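Local coordinates for protein Bd0816 (Bdellovibrio bacteriovorus HD100, PDB 5CER) that probably acts as a serine-type D-Ala-D-Ala carboxypeptidase of the peptidase S13 family, cleaving peptidoglycan peptides, at residues 101-113 with 133-145. The protein carries 2 engineered substitutions. Sequence-based numbering, arbitrary orientation.
Sequences NLTFDENFLLDWL and QAEAVIKNLKESF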
ATOM      1  N   ASN A 101      10.475 -35.750  -8.752  1.00 69.40           N
ATOM      2  CA  ASN A 101      11.418 -34.768  -9.273  1.00 66.75           C
ATOM      3  C   ASN A 101      10.658 -33.536  -9.725  1.00 63.12           C
ATOM      4  O   ASN A 101       9.870 -33.585 -10.678  1.00 62.36           O
ATOM      5  CB  ASN A 101      12.174 -35.301 -10.490  1.00 69.37           C
ATOM      6  CG  ASN A 101      13.132 -36.412 -10.171  1.00 72.82           C
ATOM      7  OD1 ASN A 101      13.401 -37.268 -11.031  1.00 79.12           O
ATOM      8  ND2 ASN A 101      13.601 -36.461  -8.960  1.00 72.03           N
ATOM      9  N   LEU A 102      10.913 -32.438  -9.021  1.00 59.70           N
ATOM     10  CA  LEU A 102      10.344 -31.169  -9.345  1.00 56.27           C
ATOM     11  C   LEU A 102      11.473 -30.346  -9.989  1.00 55.29           C
ATOM     12  O   LEU A 102      12.418 -29.941  -9.329  1.00 56.26           O
ATOM     13  CB  LEU A 102       9.778 -30.516  -8.082  1.00 53.69           C
ATOM     14  CG  LEU A 102       8.723 -29.405  -8.230  1.00 49.91           C
ATOM     15  CD1 LEU A 102       7.764 -29.121  -7.065  1.00 49.49           C
ATOM     16  CD2 LEU A 102       9.545 -28.206  -8.482  1.00 48.32           C
ATOM     17  N   THR A 103      11.349 -30.093 -11.277  1.00 54.52           N
ATOM     18  CA  THR A 103      12.218 -29.155 -11.962  1.00 51.99           C
ATOM     19  C   THR A 103      11.444 -27.901 -12.336  1.00 49.72           C
ATOM     20  O   THR A 103      10.207 -27.889 -12.302  1.00 49.47           O
ATOM     21  CB  THR A 103      12.845 -29.806 -13.214  1.00 54.36           C
ATOM     22  OG1 THR A 103      11.843 -30.064 -14.208  1.00 54.67           O
ATOM     23  CG2 THR A 103      13.513 -31.106 -12.857  1.00 56.07           C
ATOM     24  N   PHE A 104      12.169 -26.823 -12.640  1.00 48.30           N
ATOM     25  CA  PHE A 104      11.561 -25.551 -13.052  1.00 46.04           C
ATOM     26  C   PHE A 104      12.531 -24.812 -13.950  1.00 47.07           C
ATOM     27  O   PHE A 104      13.764 -24.944 -13.800  1.00 47.31           O
ATOM     28  CB  PHE A 104      11.181 -24.695 -11.825  1.00 43.93           C
ATOM     29  CG  PHE A 104      12.373 -24.222 -11.028  1.00 42.75           C
ATOM     30  CD1 PHE A 104      13.023 -23.036 -11.353  1.00 40.77           C
ATOM     31  CD2 PHE A 104      12.904 -25.015 -10.020  1.00 42.87           C
ATOM     32  CE1 PHE A 104      14.141 -22.615 -10.670  1.00 39.53           C
ATOM     33  CE2 PHE A 104      14.037 -24.596  -9.330  1.00 42.46           C
ATOM     34  CZ  PHE A 104      14.651 -23.378  -9.656  1.00 40.25           C
ATOM     35  N   ASP A 105      11.983 -24.016 -14.866  1.00 48.75           N
ATOM     36  CA  ASP A 105      12.779 -23.278 -15.854  1.00 50.41           C
ATOM     37  C   ASP A 105      13.047 -21.803 -15.430  1.00 48.99           C
ATOM     38  O   ASP A 105      12.636 -21.337 -14.346  1.00 50.69           O
ATOM     39  CB  ASP A 105      12.160 -23.427 -17.268  1.00 52.87           C
ATOM     40  CG  ASP A 105      10.954 -22.524 -17.519  1.00 52.35           C
ATOM     41  OD1 ASP A 105      10.677 -21.605 -16.723  1.00 50.52           O
ATOM     42  OD2 ASP A 105      10.301 -22.712 -18.572  1.00 54.74           O
ATOM     43  N   GLU A 106      13.718 -21.058 -16.302  1.00 49.75           N
ATOM     44  CA  GLU A 106      14.176 -19.678 -15.989  1.00 48.21           C
ATOM     45  C   GLU A 106      13.104 -18.634 -15.808  1.00 45.22           C
ATOM     46  O   GLU A 106      13.382 -17.533 -15.354  1.00 42.44           O
ATOM     47  CB  GLU A 106      15.174 -19.181 -17.059  1.00 50.85           C
ATOM     48  CG  GLU A 106      14.665 -19.118 -18.497  1.00 54.93           C
ATOM     49  CD  GLU A 106      14.945 -20.369 -19.305  1.00 58.75           C
ATOM     50  OE1 GLU A 106      15.001 -21.487 -18.720  1.00 58.62           O
ATOM     51  OE2 GLU A 106      15.119 -20.234 -20.541  1.00 64.43           O
ATOM     52  N   ASN A 107      11.890 -18.998 -16.152  1.00 46.04           N
ATOM     53  CA  ASN A 107      10.760 -18.114 -16.034  1.00 47.05           C
ATOM     54  C   ASN A 107       9.910 -18.340 -14.787  1.00 45.68           C
ATOM     55  O   ASN A 107       8.898 -17.632 -14.605  1.00 45.92           O
ATOM     56  CB  ASN A 107       9.930 -18.195 -17.335  1.00 50.08           C
ATOM     57  CG  ASN A 107      10.685 -17.629 -18.522  1.00 52.93           C
ATOM     58  OD1 ASN A 107      11.381 -16.603 -18.452  1.00 54.00           O
ATOM     59  ND2 ASN A 107      10.613 -18.334 -19.596  1.00 55.68           N
ATOM     60  N   PHE A 108      10.227 -19.356 -13.976  1.00 44.16           N
ATOM     61  CA  PHE A 108       9.404 -19.616 -12.801  1.00 43.11           C
ATOM     62  C   PHE A 108       9.915 -18.752 -11.644  1.00 42.31           C
ATOM     63  O   PHE A 108      11.023 -18.992 -11.128  1.00 44.57           O
ATOM     64  CB  PHE A 108       9.352 -21.113 -12.450  1.00 42.48           C
ATOM     65  CG  PHE A 108       8.500 -21.406 -11.239  1.00 41.04           C
ATOM     66  CD1 PHE A 108       7.184 -20.994 -11.188  1.00 41.13           C
ATOM     67  CD2 PHE A 108       9.011 -22.087 -10.157  1.00 40.80           C
ATOM     68  CE1 PHE A 108       6.404 -21.233 -10.074  1.00 41.43           C
ATOM     69  CE2 PHE A 108       8.219 -22.340  -9.041  1.00 40.59           C
ATOM     70  CZ  PHE A 108       6.923 -21.898  -8.991  1.00 39.88           C
ATOM     71  N   LEU A 109       9.142 -17.734 -11.281  1.00 41.39           N
ATOM     72  CA  LEU A 109       9.470 -16.906 -10.135  1.00 41.28           C
ATOM     73  C   LEU A 109       8.614 -17.392  -8.957  1.00 41.05           C
ATOM     74  O   LEU A 109       7.433 -17.600  -9.111  1.00 41.56           O
ATOM     75  CB  LEU A 109       9.226 -15.449 -10.443  1.00 40.96           C
ATOM     76  CG  LEU A 109      10.134 -14.879 -11.580  1.00 43.00           C
ATOM     77  CD1 LEU A 109       9.861 -13.426 -11.999  1.00 45.47           C
ATOM     78  CD2 LEU A 109      11.633 -15.011 -11.318  1.00 40.61           C
ATOM     79  N   LEU A 110       9.251 -17.590  -7.814  1.00 39.65           N
ATOM     80  CA  LEU A 110       8.574 -17.945  -6.594  1.00 40.06           C
ATOM     81  C   LEU A 110       9.271 -17.212  -5.444  1.00 41.15           C
ATOM     82  O   LEU A 110      10.473 -17.452  -5.177  1.00 39.47           O
ATOM     83  CB  LEU A 110       8.596 -19.448  -6.360  1.00 40.28           C
ATOM     84  CG  LEU A 110       7.858 -19.976  -5.118  1.00 41.50           C
ATOM     85  CD1 LEU A 110       6.354 -19.835  -5.232  1.00 41.27           C
ATOM     86  CD2 LEU A 110       8.241 -21.420  -4.844  1.00 42.88           C
ATOM     87  N   ASP A 111       8.537 -16.267  -4.850  1.00 40.97           N
ATOM     88  CA  ASP A 111       8.946 -15.645  -3.587  1.00 42.63           C
ATOM     89  C   ASP A 111       7.776 -15.765  -2.631  1.00 43.29           C
ATOM     90  O   ASP A 111       6.706 -15.199  -2.871  1.00 44.38           O
ATOM     91  CB  ASP A 111       9.345 -14.206  -3.775  1.00 43.06           C
ATOM     92  CG  ASP A 111       9.940 -13.621  -2.538  1.00 44.52           C
ATOM     93  OD1 ASP A 111       9.335 -13.740  -1.456  1.00 49.14           O
ATOM     94  OD2 ASP A 111      11.015 -13.014  -2.629  1.00 44.44           O
ATOM     95  N   TRP A 112       7.968 -16.612  -1.623  1.00 37.87           N
ATOM     96  CA  TRP A 112       6.903 -17.035  -0.702  1.00 38.33           C
ATOM     97  C   TRP A 112       6.143 -15.838  -0.130  1.00 38.24           C
ATOM     98  O   TRP A 112       4.928 -15.870  -0.076  1.00 37.11           O
ATOM     99  CB  TRP A 112       7.484 -17.875   0.470  1.00 38.67           C
ATOM    100  CG  TRP A 112       6.451 -18.700   1.190  1.00 38.21           C
ATOM    101  CD1 TRP A 112       6.014 -18.555   2.478  1.00 38.56           C
ATOM    102  CD2 TRP A 112       5.685 -19.771   0.618  1.00 36.10           C
ATOM    103  NE1 TRP A 112       5.055 -19.496   2.746  1.00 37.50           N
ATOM    104  CE2 TRP A 112       4.836 -20.248   1.614  1.00 36.26           C
ATOM    105  CE3 TRP A 112       5.657 -20.377  -0.647  1.00 35.04           C
ATOM    106  CZ2 TRP A 112       3.975 -21.317   1.395  1.00 35.35           C
ATOM    107  CZ3 TRP A 112       4.814 -21.440  -0.851  1.00 33.59           C
ATOM    108  CH2 TRP A 112       3.997 -21.907   0.167  1.00 32.98           C
ATOM    109  N   LEU A 113       6.879 -14.778   0.200  1.00 39.46           N
ATOM    110  CA  LEU A 113       6.311 -13.607   0.817  1.00 41.59           C
ATOM    111  C   LEU A 113       5.999 -12.464  -0.177  1.00 41.91           C
ATOM    112  O   LEU A 113       5.849 -11.328   0.250  1.00 43.32           O
ATOM    113  CB  LEU A 113       7.233 -13.116   1.926  1.00 43.83           C
ATOM    114  CG  LEU A 113       7.656 -14.187   2.978  1.00 43.70           C
ATOM    115  CD1 LEU A 113       8.669 -13.626   3.945  1.00 44.41           C
ATOM    116  CD2 LEU A 113       6.439 -14.700   3.729  1.00 43.96           C
ATOM    117  N   GLN A 133      19.020 -16.662  -9.260  1.00 47.51           N
ATOM    118  CA  GLN A 133      17.582 -16.791  -9.291  1.00 44.31           C
ATOM    119  C   GLN A 133      17.142 -18.225  -8.982  1.00 41.28           C
ATOM    120  O   GLN A 133      16.259 -18.459  -8.150  1.00 38.03           O
ATOM    121  CB  GLN A 133      17.034 -16.368 -10.662  1.00 44.83           C
ATOM    122  CG  GLN A 133      15.502 -16.308 -10.710  1.00 42.40           C
ATOM    123  CD  GLN A 133      14.957 -16.044 -12.094  1.00 42.39           C
ATOM    124  OE1 GLN A 133      15.133 -14.966 -12.614  1.00 44.30           O
ATOM    125  NE2 GLN A 133      14.346 -17.037 -12.709  1.00 41.83           N
ATOM    126  N   ALA A 134      17.762 -19.169  -9.680  1.00 41.64           N
ATOM    127  CA  ALA A 134      17.504 -20.596  -9.459  1.00 41.36           C
ATOM    128  C   ALA A 134      17.679 -20.978  -7.990  1.00 41.43           C
ATOM    129  O   ALA A 134      16.800 -21.608  -7.395  1.00 39.16           O
ATOM    130  CB  ALA A 134      18.397 -21.439 -10.349  1.00 43.32           C
ATOM    131  N   GLU A 135      18.795 -20.563  -7.385  1.00 44.38           N
ATOM    132  CA  GLU A 135      19.087 -20.951  -5.979  1.00 46.47           C
ATOM    133  C   GLU A 135      18.025 -20.382  -5.038  1.00 43.51           C
ATOM    134  O   GLU A 135      17.680 -21.045  -4.047  1.00 42.25           O
ATOM    135  CB  GLU A 135      20.501 -20.492  -5.469  1.00 50.58           C
ATOM    136  CG  GLU A 135      21.759 -21.015  -6.254  1.00 54.53           C
ATOM    137  CD  GLU A 135      21.772 -22.540  -6.379  1.00 58.37           C
ATOM    138  OE1 GLU A 135      22.094 -23.214  -5.375  1.00 60.54           O
ATOM    139  OE2 GLU A 135      21.505 -23.096  -7.478  1.00 62.10           O
ATOM    140  N   ALA A 136      17.545 -19.165  -5.320  1.00 41.06           N
ATOM    141  CA  ALA A 136      16.503 -18.563  -4.474  1.00 38.88           C
ATOM    142  C   ALA A 136      15.161 -19.259  -4.679  1.00 36.16           C
ATOM    143  O   ALA A 136      14.431 -19.457  -3.715  1.00 35.48           O
ATOM    144  CB  ALA A 136      16.409 -17.071  -4.715  1.00 39.49           C
ATOM    145  N   VAL A 137      14.859 -19.680  -5.905  1.00 35.03           N
ATOM    146  CA  VAL A 137      13.633 -20.424  -6.169  1.00 33.65           C
ATOM    147  C   VAL A 137      13.684 -21.808  -5.485  1.00 33.83           C
ATOM    148  O   VAL A 137      12.721 -22.241  -4.830  1.00 32.87           O
ATOM    149  CB  VAL A 137      13.396 -20.586  -7.682  1.00 33.89           C
ATOM    150  CG1 VAL A 137      12.250 -21.555  -7.949  1.00 32.38           C
ATOM    151  CG2 VAL A 137      13.097 -19.252  -8.316  1.00 34.35           C
ATOM    152  N   ILE A 138      14.834 -22.474  -5.594  1.00 35.10           N
ATOM    153  CA  ILE A 138      15.090 -23.678  -4.813  1.00 35.69           C
ATOM    154  C   ILE A 138      14.815 -23.448  -3.337  1.00 36.04           C
ATOM    155  O   ILE A 138      14.060 -24.219  -2.745  1.00 34.94           O
ATOM    156  CB  ILE A 138      16.524 -24.215  -5.048  1.00 37.30           C
ATOM    157  CG1 ILE A 138      16.496 -24.755  -6.486  1.00 37.38           C
ATOM    158  CG2 ILE A 138      16.911 -25.286  -4.004  1.00 37.73           C
ATOM    159  CD1 ILE A 138      17.692 -25.322  -7.157  1.00 38.96           C
ATOM    160  N   LYS A 139      15.453 -22.435  -2.742  1.00 38.41           N
ATOM    161  CA  LYS A 139      15.236 -22.131  -1.320  1.00 40.03           C
ATOM    162  C   LYS A 139      13.744 -22.075  -0.908  1.00 38.77           C
ATOM    163  O   LYS A 139      13.370 -22.686   0.084  1.00 37.51           O
ATOM    164  CB  LYS A 139      15.890 -20.822  -0.888  1.00 42.48           C
ATOM    165  CG  LYS A 139      17.368 -20.950  -0.634  1.00 47.08           C
ATOM    166  CD  LYS A 139      18.187 -22.277  -1.048  1.00 49.68           C
ATOM    167  CE  LYS A 139      18.740 -23.118   0.104  1.00 51.94           C
ATOM    168  NZ  LYS A 139      17.928 -24.332   0.418  1.00 50.73           N
ATOM    169  N   ASN A 140      12.942 -21.333  -1.673  1.00 37.75           N
ATOM    170  CA  ASN A 140      11.491 -21.226  -1.463  1.00 37.12           C
ATOM    171  C   ASN A 140      10.724 -22.512  -1.632  1.00 36.86           C
ATOM    172  O   ASN A 140       9.910 -22.857  -0.764  1.00 38.68           O
ATOM    173  CB  ASN A 140      10.871 -20.204  -2.419  1.00 36.21           C
ATOM    174  CG  ASN A 140      11.146 -18.794  -1.999  1.00 37.20           C
ATOM    175  OD1 ASN A 140      10.382 -18.200  -1.242  1.00 37.31           O
ATOM    176  ND2 ASN A 140      12.267 -18.261  -2.436  1.00 38.01           N
ATOM    177  N   LEU A 141      10.975 -23.208  -2.741  1.00 36.57           N
ATOM    178  CA  LEU A 141      10.421 -24.535  -2.950  1.00 37.59           C
ATOM    179  C   LEU A 141      10.737 -25.495  -1.785  1.00 38.49           C
ATOM    180  O   LEU A 141       9.866 -26.210  -1.278  1.00 38.45           O
ATOM    181  CB  LEU A 141      10.897 -25.145  -4.282  1.00 37.88           C
ATOM    182  CG  LEU A 141      10.306 -24.540  -5.555  1.00 37.33           C
ATOM    183  CD1 LEU A 141      11.039 -25.020  -6.810  1.00 37.70           C
ATOM    184  CD2 LEU A 141       8.820 -24.819  -5.662  1.00 36.32           C
ATOM    185  N   LYS A 142      11.984 -25.494  -1.376  1.00 40.01           N
ATOM    186  CA  LYS A 142      12.465 -26.429  -0.380  1.00 42.44           C
ATOM    187  C   LYS A 142      11.948 -26.107   1.008  1.00 42.23           C
ATOM    188  O   LYS A 142      11.483 -27.000   1.718  1.00 45.08           O
ATOM    189  CB  LYS A 142      13.989 -26.419  -0.387  1.00 45.67           C
ATOM    190  CG  LYS A 142      14.613 -27.753  -0.193  1.00 49.57           C
ATOM    191  CD  LYS A 142      16.087 -27.618   0.154  1.00 53.73           C
ATOM    192  CE  LYS A 142      16.912 -28.137  -1.013  1.00 56.26           C
ATOM    193  NZ  LYS A 142      17.116 -29.609  -0.891  1.00 58.58           N
ATOM    194  N   GLU A 143      12.028 -24.837   1.392  1.00 40.45           N
ATOM    195  CA  GLU A 143      11.704 -24.412   2.735  1.00 40.66           C
ATOM    196  C   GLU A 143      10.231 -24.127   2.974  1.00 39.08           C
ATOM    197  O   GLU A 143       9.781 -24.229   4.119  1.00 38.50           O
ATOM    198  CB  GLU A 143      12.546 -23.174   3.123  1.00 42.07           C
ATOM    199  CG  GLU A 143      14.029 -23.508   3.233  1.00 44.03           C
ATOM    200  CD  GLU A 143      14.938 -22.321   3.568  1.00 45.74           C
ATOM    201  OE1 GLU A 143      14.492 -21.152   3.573  1.00 45.25           O
ATOM    202  OE2 GLU A 143      16.124 -22.589   3.839  1.00 47.74           O
ATOM    203  N   SER A 144       9.501 -23.706   1.933  1.00 37.25           N
ATOM    204  CA  SER A 144       8.107 -23.211   2.112  1.00 36.09           C
ATOM    205  C   SER A 144       7.068 -24.014   1.363  1.00 35.03           C
ATOM    206  O   SER A 144       6.122 -24.495   1.987  1.00 34.59           O
ATOM    207  CB  SER A 144       7.997 -21.741   1.719  1.00 35.62           C
ATOM    208  OG  SER A 144       8.939 -20.934   2.415  1.00 37.15           O
ATOM    209  N   PHE A 145       7.249 -24.174   0.036  1.00 35.24           N
ATOM    210  CA  PHE A 145       6.336 -24.982  -0.799  1.00 33.87           C
ATOM    211  C   PHE A 145       6.227 -26.461  -0.337  1.00 34.26           C
ATOM    212  O   PHE A 145       5.137 -27.031  -0.388  1.00 34.62           O
ATOM    213  CB  PHE A 145       6.745 -24.944  -2.275  1.00 33.39           C
ATOM    214  CG  PHE A 145       5.740 -25.582  -3.202  1.00 32.06           C
ATOM    215  CD1 PHE A 145       5.708 -26.953  -3.406  1.00 31.59           C
ATOM    216  CD2 PHE A 145       4.800 -24.797  -3.848  1.00 31.69           C
ATOM    217  CE1 PHE A 145       4.778 -27.516  -4.264  1.00 31.51           C
ATOM    218  CE2 PHE A 145       3.840 -25.359  -4.684  1.00 29.89           C
ATOM    219  CZ  PHE A 145       3.840 -26.701  -4.906  1.00 30.32           C
TER
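Phe-104 and Val-137 form the tight centre of this contact. Helix 130-145 packs on a mixed beta sheet, against strand 98-104 and the loop after it. The helix lies in a beta-alpha-beta-like connection between the neighbouring parallel strands 98-104 and 175-181, which also holds helix 151-163. CG1 of Val-137 lies over one face of the Phe-104 ring, 3.5 Å from the ring centroid, in a CH-pi contact. A chi1 of 66° places the Phe-104 ring with that face to Val-137. CG1 of Ile-138 meets the ring edge in its plane, 3.8 Å from CE2 of Phe-104. Leu-141 continues this apolar layer. CD1 of Leu-141 reaches Leu-102 and Phe-104, and CD2 of Leu-141 lies 3.5 Å from CD2 of Leu-110. Phe-79, Val-71 and Ile-179 help to enclose the layer.

The other side of the helix faces solvent. Glu-135, Lys-139, Lys-142 and Glu-143 are exposed and do not touch segment 101-113.

Two side-chain amides tie the loop to the helix. Gln-133, extended from its backbone, gives NE2 to O of Glu-106 at 2.9 Å. That donor stands above the carbonyl plane, but the acceptor lies in the amide plane of Gln-133. Near the other end, CB of Ser-144 lies over one face of the Trp-112 indole, 3.4 Å from the centroid of its five-membered ring, a CH-pi contact. Asn-140 is gripped at both ends of its amide, which fixes its rotation. ND2 of Asn-140 donates to O of Ala-136, and OD1 of Asn-140 accepts from N of Trp-112 at 2.9 Å with an N-H...O angle of 163°.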